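Local coordinates for protein probable 2-phosphosulfolactate phosphatase (Clostridium acetobutylicum, PDB 1VR0) that probably catalyses the magnesium-dependent hydrolysis of (2R)-O-phospho-3-sulfolactate to (2R)-3-sulfolactate and phosphate, at residues L40-N52 with D92-V104. Residues are numbered along the deposited sequence; the frame is centred on the assembly and turned at random.
Sequences LRATSVITTALNN and DFSNSPMEYTEDV. With 3SL ((2R)-3-sulfolactic acid), chain E.
Val45 is the bump on helix 42-51 that fills the hollow between Asn95, Pro97 and the Tyr100 ring. With CG1 anti to its backbone N (chi1 162°), its two methyls divide the work. CG1 lies over one face of the Tyr100 ring, 4.1 Å from the centroid and offset toward the rim, a CH-pi contact, while CG2 sits against the Pro97 ring, 3.9 Å from CD, and the Asn95 backbone. Around Val45, Pro97 CG reaches Ser44 CB, and Thr48 crosses the proline at about a right angle. Ala49 CB meets Tyr100 CB at 4.1 Å. The partners Arg41, at the N-cap position, Val45, Ala49 and Asn52 advance by three or four residues, the spacing of one helical face laid along an irregular chain. That chain makes a short 3-10 turn at 97-99, opened by an ST turn in which Ser96 OG accepts from Met98 N.

At the helix N-terminus the contact becomes part of the sulfolactate pocket, at its sulfonate end. Arg41 NH1 donates to 3SL O3S over 3.0 Å, and Asn95 ND2 grips the same oxygen over 2.9 Å. The Arg41 guanidinium and Asn95 amide planes stand 81° apart, and Asn95 O lies over one guanidinium face, 3.0 Å above its plane and offset toward the rim. Arg41 NH2 is salt-bridged to Asp225, whose carboxylate also bonds Ser96 OG, tying both segments to helix 223-229. Met112 of strand 109-113 also touches Val45 and Asn95.

Past the helix C-terminus, Asn52 ND2 donates to Tyr100 O over 2.8 Å at 163°, the carbonyl oxygen lying nearly in the amide plane; Glu102 CB and CG lie against Asn52 O.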
ATOM      1  N   LEU A  40       7.567 -10.547  11.942  1.00 40.83           N
ATOM      2  CA  LEU A  40       8.494 -11.644  11.676  1.00 40.57           C
ATOM      3  C   LEU A  40       9.812 -11.028  11.324  1.00 40.17           C
ATOM      4  O   LEU A  40      10.148 -10.974  10.123  1.00 40.15           O
ATOM      5  CB  LEU A  40       7.997 -12.516  10.514  1.00 40.11           C
ATOM      6  CG  LEU A  40       6.812 -13.394  10.915  1.00 41.93           C
ATOM      7  CD1 LEU A  40       6.177 -14.126   9.710  1.00 43.64           C
ATOM      8  CD2 LEU A  40       7.189 -14.390  11.979  1.00 41.50           C
ATOM      9  N   ARG A  41      10.607 -10.597  12.320  1.00 39.67           N
ATOM     10  CA  ARG A  41      10.456 -10.915  13.746  1.00 38.85           C
ATOM     11  C   ARG A  41      10.787  -9.783  14.712  1.00 38.97           C
ATOM     12  O   ARG A  41      10.548  -9.938  15.915  1.00 39.38           O
ATOM     13  CB  ARG A  41      11.355 -12.105  14.128  1.00 38.35           C
ATOM     14  CG  ARG A  41      11.008 -13.435  13.459  1.00 37.80           C
ATOM     15  CD  ARG A  41      12.139 -14.440  13.607  1.00 37.53           C
ATOM     16  NE  ARG A  41      13.317 -14.079  12.801  1.00 37.58           N
ATOM     17  CZ  ARG A  41      14.532 -14.614  12.941  1.00 37.56           C
ATOM     18  NH1 ARG A  41      15.527 -14.218  12.169  1.00 37.07           N
ATOM     19  NH2 ARG A  41      14.765 -15.552  13.841  1.00 38.49           N
ATOM     20  N   ALA A  42      11.291  -8.651  14.221  1.00 38.97           N
ATOM     21  CA  ALA A  42      11.845  -7.590  15.110  1.00 38.98           C
ATOM     22  C   ALA A  42      10.915  -7.091  16.227  1.00 39.13           C
ATOM     23  O   ALA A  42      11.347  -6.989  17.357  1.00 38.87           O
ATOM     24  CB  ALA A  42      12.363  -6.397  14.322  1.00 38.77           C
ATOM     25  N   THR A  43       9.657  -6.776  15.928  1.00 39.41           N
ATOM     26  CA  THR A  43       8.783  -6.272  16.964  1.00 39.76           C
ATOM     27  C   THR A  43       8.261  -7.380  17.850  1.00 40.05           C
ATOM     28  O   THR A  43       7.838  -7.107  18.969  1.00 40.39           O
ATOM     29  CB  THR A  43       7.614  -5.449  16.442  1.00 39.79           C
ATOM     30  OG1 THR A  43       6.872  -6.185  15.468  1.00 40.76           O
ATOM     31  CG2 THR A  43       8.137  -4.190  15.835  1.00 41.62           C
ATOM     32  N   SER A  44       8.294  -8.622  17.365  1.00 40.23           N
ATOM     33  CA  SER A  44       8.001  -9.775  18.219  1.00 39.95           C
ATOM     34  C   SER A  44       9.146 -10.001  19.203  1.00 39.23           C
ATOM     35  O   SER A  44       8.903 -10.373  20.354  1.00 39.04           O
ATOM     36  CB  SER A  44       7.749 -11.023  17.380  1.00 39.50           C
ATOM     37  OG  SER A  44       6.578 -10.815  16.616  1.00 41.24           O
ATOM     38  N   VAL A  45      10.374  -9.757  18.744  1.00 38.26           N
ATOM     39  CA  VAL A  45      11.534  -9.820  19.615  1.00 38.08           C
ATOM     40  C   VAL A  45      11.468  -8.704  20.681  1.00 37.52           C
ATOM     41  O   VAL A  45      11.515  -8.954  21.874  1.00 37.70           O
ATOM     42  CB  VAL A  45      12.855  -9.717  18.831  1.00 37.84           C
ATOM     43  CG1 VAL A  45      13.955  -9.346  19.744  1.00 37.24           C
ATOM     44  CG2 VAL A  45      13.174 -11.037  18.103  1.00 37.40           C
ATOM     45  N   ILE A  46      11.344  -7.477  20.251  1.00 37.06           N
ATOM     46  CA  ILE A  46      11.314  -6.374  21.191  1.00 37.15           C
ATOM     47  C   ILE A  46      10.241  -6.596  22.276  1.00 37.72           C
ATOM     48  O   ILE A  46      10.516  -6.437  23.466  1.00 37.55           O
ATOM     49  CB  ILE A  46      11.091  -5.047  20.480  1.00 36.36           C
ATOM     50  CG1 ILE A  46      12.332  -4.700  19.664  1.00 34.83           C
ATOM     51  CG2 ILE A  46      10.804  -3.937  21.482  1.00 36.12           C
ATOM     52  CD1 ILE A  46      12.034  -3.924  18.429  1.00 33.23           C
ATOM     53  N   THR A  47       9.040  -6.956  21.840  1.00 37.95           N
ATOM     54  CA  THR A  47       7.926  -7.189  22.718  1.00 38.44           C
ATOM     55  C   THR A  47       8.227  -8.300  23.742  1.00 38.59           C
ATOM     56  O   THR A  47       7.949  -8.161  24.926  1.00 38.10           O
ATOM     57  CB  THR A  47       6.690  -7.580  21.881  1.00 38.68           C
ATOM     58  OG1 THR A  47       6.307  -6.473  21.061  1.00 40.30           O
ATOM     59  CG2 THR A  47       5.508  -7.943  22.787  1.00 40.50           C
ATOM     60  N   THR A  48       8.800  -9.400  23.262  1.00 38.59           N
ATOM     61  CA  THR A  48       9.104 -10.530  24.097  1.00 38.56           C
ATOM     62  C   THR A  48      10.212 -10.178  25.122  1.00 38.63           C
ATOM     63  O   THR A  48      10.084 -10.435  26.333  1.00 38.90           O
ATOM     64  CB  THR A  48       9.495 -11.735  23.217  1.00 38.84           C
ATOM     65  OG1 THR A  48       8.375 -12.111  22.412  1.00 38.37           O
ATOM     66  CG2 THR A  48       9.931 -12.935  24.054  1.00 38.43           C
ATOM     67  N   ALA A  49      11.276  -9.577  24.632  1.00 38.00           N
ATOM     68  CA  ALA A  49      12.399  -9.265  25.455  1.00 37.90           C
ATOM     69  C   ALA A  49      12.011  -8.373  26.624  1.00 38.04           C
ATOM     70  O   ALA A  49      12.367  -8.665  27.779  1.00 37.87           O
ATOM     71  CB  ALA A  49      13.451  -8.601  24.615  1.00 37.96           C
ATOM     72  N   LEU A  50      11.275  -7.301  26.319  1.00 37.75           N
ATOM     73  CA  LEU A  50      10.827  -6.355  27.329  1.00 37.87           C
ATOM     74  C   LEU A  50       9.854  -6.960  28.336  1.00 37.58           C
ATOM     75  O   LEU A  50       9.966  -6.701  29.528  1.00 37.63           O
ATOM     76  CB  LEU A  50      10.239  -5.112  26.657  1.00 37.88           C
ATOM     77  CG  LEU A  50      11.390  -4.210  26.223  1.00 38.08           C
ATOM     78  CD1 LEU A  50      11.050  -3.388  25.070  1.00 38.82           C
ATOM     79  CD2 LEU A  50      11.833  -3.336  27.391  1.00 39.07           C
ATOM     80  N   ASN A  51       8.965  -7.803  27.844  1.00 37.25           N
ATOM     81  CA  ASN A  51       8.093  -8.598  28.678  1.00 37.41           C
ATOM     82  C   ASN A  51       8.851  -9.543  29.610  1.00 37.58           C
ATOM     83  O   ASN A  51       8.355  -9.868  30.664  1.00 37.34           O
ATOM     84  CB  ASN A  51       7.159  -9.432  27.797  1.00 37.43           C
ATOM     85  CG  ASN A  51       6.057 -10.089  28.586  1.00 36.77           C
ATOM     86  OD1 ASN A  51       5.275  -9.420  29.251  1.00 36.45           O
ATOM     87  ND2 ASN A  51       5.999 -11.407  28.527  1.00 35.76           N
ATOM     88  N   ASN A  52      10.026 -10.007  29.198  1.00 38.05           N
ATOM     89  CA  ASN A  52      10.854 -10.875  30.039  1.00 38.43           C
ATOM     90  C   ASN A  52      11.865 -10.128  30.916  1.00 38.97           C
ATOM     91  O   ASN A  52      12.818 -10.728  31.397  1.00 39.14           O
ATOM     92  CB  ASN A  52      11.606 -11.877  29.168  1.00 38.58           C
ATOM     93  CG  ASN A  52      10.698 -12.885  28.515  1.00 38.45           C
ATOM     94  OD1 ASN A  52       9.548 -13.049  28.912  1.00 39.04           O
ATOM     95  ND2 ASN A  52      11.220 -13.583  27.509  1.00 38.36           N
ATOM     96  N   ASP A  92      25.621 -11.379  20.175  1.00 39.17           N
ATOM     97  CA  ASP A  92      25.308 -12.327  21.239  1.00 39.09           C
ATOM     98  C   ASP A  92      24.122 -13.196  20.851  1.00 39.60           C
ATOM     99  O   ASP A  92      24.122 -14.405  21.093  1.00 39.38           O
ATOM    100  CB  ASP A  92      25.038 -11.569  22.546  1.00 38.57           C
ATOM    101  CG  ASP A  92      26.247 -10.788  23.015  1.00 37.55           C
ATOM    102  OD1 ASP A  92      27.322 -11.401  23.124  1.00 38.62           O
ATOM    103  OD2 ASP A  92      26.156  -9.569  23.245  1.00 34.04           O
ATOM    104  N   PHE A  93      23.120 -12.575  20.238  1.00 39.81           N
ATOM    105  CA  PHE A  93      21.925 -13.270  19.845  1.00 40.17           C
ATOM    106  C   PHE A  93      21.504 -12.868  18.458  1.00 40.29           C
ATOM    107  O   PHE A  93      22.027 -11.924  17.854  1.00 40.27           O
ATOM    108  CB  PHE A  93      20.810 -13.008  20.861  1.00 41.04           C
ATOM    109  CG  PHE A  93      21.180 -13.431  22.231  1.00 42.13           C
ATOM    110  CD1 PHE A  93      21.326 -14.803  22.525  1.00 44.20           C
ATOM    111  CD2 PHE A  93      21.476 -12.494  23.206  1.00 42.99           C
ATOM    112  CE1 PHE A  93      21.749 -15.248  23.804  1.00 42.56           C
ATOM    113  CE2 PHE A  93      21.899 -12.913  24.475  1.00 44.29           C
ATOM    114  CZ  PHE A  93      22.035 -14.318  24.771  1.00 42.77           C
ATOM    115  N   SER A  94      20.540 -13.620  17.960  1.00 40.24           N
ATOM    116  CA  SER A  94      20.043 -13.474  16.616  1.00 39.93           C
ATOM    117  C   SER A  94      18.739 -12.729  16.744  1.00 39.62           C
ATOM    118  O   SER A  94      18.637 -11.882  17.625  1.00 39.49           O
ATOM    119  CB  SER A  94      19.947 -14.870  16.000  1.00 39.62           C
ATOM    120  OG  SER A  94      18.933 -14.953  15.061  1.00 40.91           O
ATOM    121  N   ASN A  95      17.771 -12.990  15.869  1.00 39.71           N
ATOM    122  CA  ASN A  95      16.485 -12.286  15.912  1.00 40.15           C
ATOM    123  C   ASN A  95      15.289 -13.231  16.155  1.00 39.94           C
ATOM    124  O   ASN A  95      14.166 -12.964  15.749  1.00 39.61           O
ATOM    125  CB  ASN A  95      16.287 -11.418  14.652  1.00 40.27           C
ATOM    126  CG  ASN A  95      15.405 -10.247  14.924  1.00 40.99           C
ATOM    127  OD1 ASN A  95      15.626  -9.542  15.896  1.00 47.25           O
ATOM    128  ND2 ASN A  95      14.373 -10.054  14.128  1.00 40.39           N
ATOM    129  N   SER A  96      15.561 -14.314  16.870  1.00 40.13           N
ATOM    130  CA  SER A  96      14.525 -15.236  17.309  1.00 40.03           C
ATOM    131  C   SER A  96      14.027 -14.800  18.658  1.00 40.13           C
ATOM    132  O   SER A  96      14.812 -14.682  19.562  1.00 39.92           O
ATOM    133  CB  SER A  96      15.086 -16.640  17.459  1.00 39.33           C
ATOM    134  OG  SER A  96      14.146 -17.407  18.165  1.00 37.67           O
ATOM    135  N   PRO A  97      12.720 -14.575  18.805  1.00 40.90           N
ATOM    136  CA  PRO A  97      12.188 -14.244  20.127  1.00 41.80           C
ATOM    137  C   PRO A  97      12.482 -15.256  21.236  1.00 42.38           C
ATOM    138  O   PRO A  97      12.619 -14.827  22.387  1.00 42.61           O
ATOM    139  CB  PRO A  97      10.672 -14.132  19.889  1.00 41.36           C
ATOM    140  CG  PRO A  97      10.519 -13.864  18.500  1.00 40.87           C
ATOM    141  CD  PRO A  97      11.663 -14.571  17.789  1.00 40.70           C
HETATM  142  N   MSE A  98      12.626 -16.550  20.920  1.00 43.17           N
HETATM  143  CA  MSE A  98      12.885 -17.568  21.961  1.00 44.32           C
HETATM  144  C   MSE A  98      14.183 -17.449  22.678  1.00 43.52           C
HETATM  145  O   MSE A  98      14.303 -17.957  23.781  1.00 43.46           O
HETATM  146  CB  MSE A  98      12.840 -18.994  21.432  1.00 46.20           C
HETATM  147  CG  MSE A  98      11.470 -19.597  21.620  1.00 53.69           C
HETATM  148 SE   MSE A  98      10.330 -18.834  20.233  1.00 73.95          SE
HETATM  149  CE  MSE A  98      10.867 -20.274  18.809  1.00 68.70           C
ATOM    150  N   GLU A  99      15.172 -16.839  22.051  1.00 42.93           N
ATOM    151  CA  GLU A  99      16.468 -16.756  22.678  1.00 42.99           C
ATOM    152  C   GLU A  99      16.568 -15.613  23.699  1.00 41.98           C
ATOM    153  O   GLU A  99      17.513 -15.587  24.492  1.00 42.47           O
ATOM    154  CB  GLU A  99      17.599 -16.800  21.634  1.00 43.19           C
ATOM    155  CG  GLU A  99      17.808 -15.615  20.726  1.00 44.57           C
ATOM    156  CD  GLU A  99      18.566 -16.006  19.428  1.00 44.77           C
ATOM    157  OE1 GLU A  99      19.618 -16.675  19.478  1.00 45.56           O
ATOM    158  OE2 GLU A  99      18.095 -15.634  18.331  1.00 51.55           O
ATOM    159  N   TYR A 100      15.543 -14.755  23.752  1.00 40.94           N
ATOM    160  CA  TYR A 100      15.481 -13.652  24.708  1.00 40.00           C
ATOM    161  C   TYR A 100      14.651 -14.017  25.916  1.00 39.50           C
ATOM    162  O   TYR A 100      13.676 -13.330  26.261  1.00 38.83           O
ATOM    163  CB  TYR A 100      14.956 -12.378  24.035  1.00 39.92           C
ATOM    164  CG  TYR A 100      15.841 -11.946  22.906  1.00 39.97           C
ATOM    165  CD1 TYR A 100      16.920 -11.104  23.144  1.00 39.64           C
ATOM    166  CD2 TYR A 100      15.635 -12.415  21.593  1.00 38.63           C
ATOM    167  CE1 TYR A 100      17.768 -10.704  22.108  1.00 40.36           C
ATOM    168  CE2 TYR A 100      16.481 -12.032  20.560  1.00 38.86           C
ATOM    169  CZ  TYR A 100      17.551 -11.169  20.830  1.00 40.05           C
ATOM    170  OH  TYR A 100      18.442 -10.776  19.857  1.00 39.72           O
ATOM    171  N   THR A 101      15.069 -15.097  26.564  1.00 39.48           N
ATOM    172  CA  THR A 101      14.470 -15.552  27.815  1.00 39.38           C
ATOM    173  C   THR A 101      14.805 -14.608  28.953  1.00 39.93           C
ATOM    174  O   THR A 101      15.785 -13.864  28.882  1.00 40.00           O
ATOM    175  CB  THR A 101      14.990 -16.966  28.229  1.00 39.12           C
ATOM    176  OG1 THR A 101      16.386 -16.911  28.586  1.00 39.14           O
ATOM    177  CG2 THR A 101      14.787 -17.954  27.146  1.00 37.76           C
ATOM    178  N   GLU A 102      14.014 -14.674  30.023  1.00 40.84           N
ATOM    179  CA  GLU A 102      14.215 -13.833  31.211  1.00 41.33           C
ATOM    180  C   GLU A 102      15.618 -13.989  31.818  1.00 41.36           C
ATOM    181  O   GLU A 102      16.245 -13.024  32.260  1.00 41.33           O
ATOM    182  CB  GLU A 102      13.131 -14.127  32.265  1.00 41.08           C
ATOM    183  CG  GLU A 102      13.093 -13.086  33.404  1.00 42.32           C
ATOM    184  CD  GLU A 102      12.373 -13.584  34.628  1.00 43.28           C
ATOM    185  OE1 GLU A 102      11.391 -14.310  34.408  1.00 46.93           O
ATOM    186  OE2 GLU A 102      12.772 -13.252  35.782  1.00 44.29           O
ATOM    187  N   ASP A 103      16.112 -15.214  31.809  1.00 41.78           N
ATOM    188  CA  ASP A 103      17.436 -15.522  32.311  1.00 42.13           C
ATOM    189  C   ASP A 103      18.526 -14.765  31.554  1.00 41.44           C
ATOM    190  O   ASP A 103      19.500 -14.296  32.117  1.00 41.41           O
ATOM    191  CB  ASP A 103      17.644 -17.025  32.131  1.00 42.54           C
ATOM    192  CG  ASP A 103      18.479 -17.621  33.200  1.00 45.18           C
ATOM    193  OD1 ASP A 103      19.082 -16.846  34.003  1.00 47.41           O
ATOM    194  OD2 ASP A 103      18.531 -18.888  33.227  1.00 49.69           O
ATOM    195  N   VAL A 104      18.320 -14.647  30.259  1.00 41.11           N
ATOM    196  CA  VAL A 104      19.276 -14.038  29.349  1.00 40.80           C
ATOM    197  C   VAL A 104      19.171 -12.493  29.322  1.00 40.46           C
ATOM    198  O   VAL A 104      20.181 -11.794  29.220  1.00 39.94           O
ATOM    199  CB  VAL A 104      19.045 -14.646  27.936  1.00 40.89           C
ATOM    200  CG1 VAL A 104      19.635 -13.788  26.824  1.00 41.27           C
ATOM    201  CG2 VAL A 104      19.575 -16.072  27.894  1.00 41.13           C
TER
HETATM  202  O11 3SL E 300      14.983 -10.992   5.807  1.00 73.89           O
HETATM  203  C1  3SL E 300      14.765 -11.695   6.814  1.00 73.32           C
HETATM  204  O12 3SL E 300      14.590 -12.940   6.804  1.00 73.24           O
HETATM  205  C2  3SL E 300      14.717 -10.977   8.109  1.00 73.16           C
HETATM  206  O2  3SL E 300      14.021  -9.754   7.882  1.00 70.38           O
HETATM  207  C3  3SL E 300      14.036 -11.885   9.113  1.00 75.28           C
HETATM  208  S   3SL E 300      13.699 -11.094  10.534  1.00 78.91           S
HETATM  209  O3S 3SL E 300      14.717 -11.432  11.545  1.00 79.24           O
HETATM  210  O1S 3SL E 300      13.372  -9.636  10.371  1.00 77.80           O
HETATM  211  O2S 3SL E 300      12.509 -11.730  11.110  1.00 82.36           O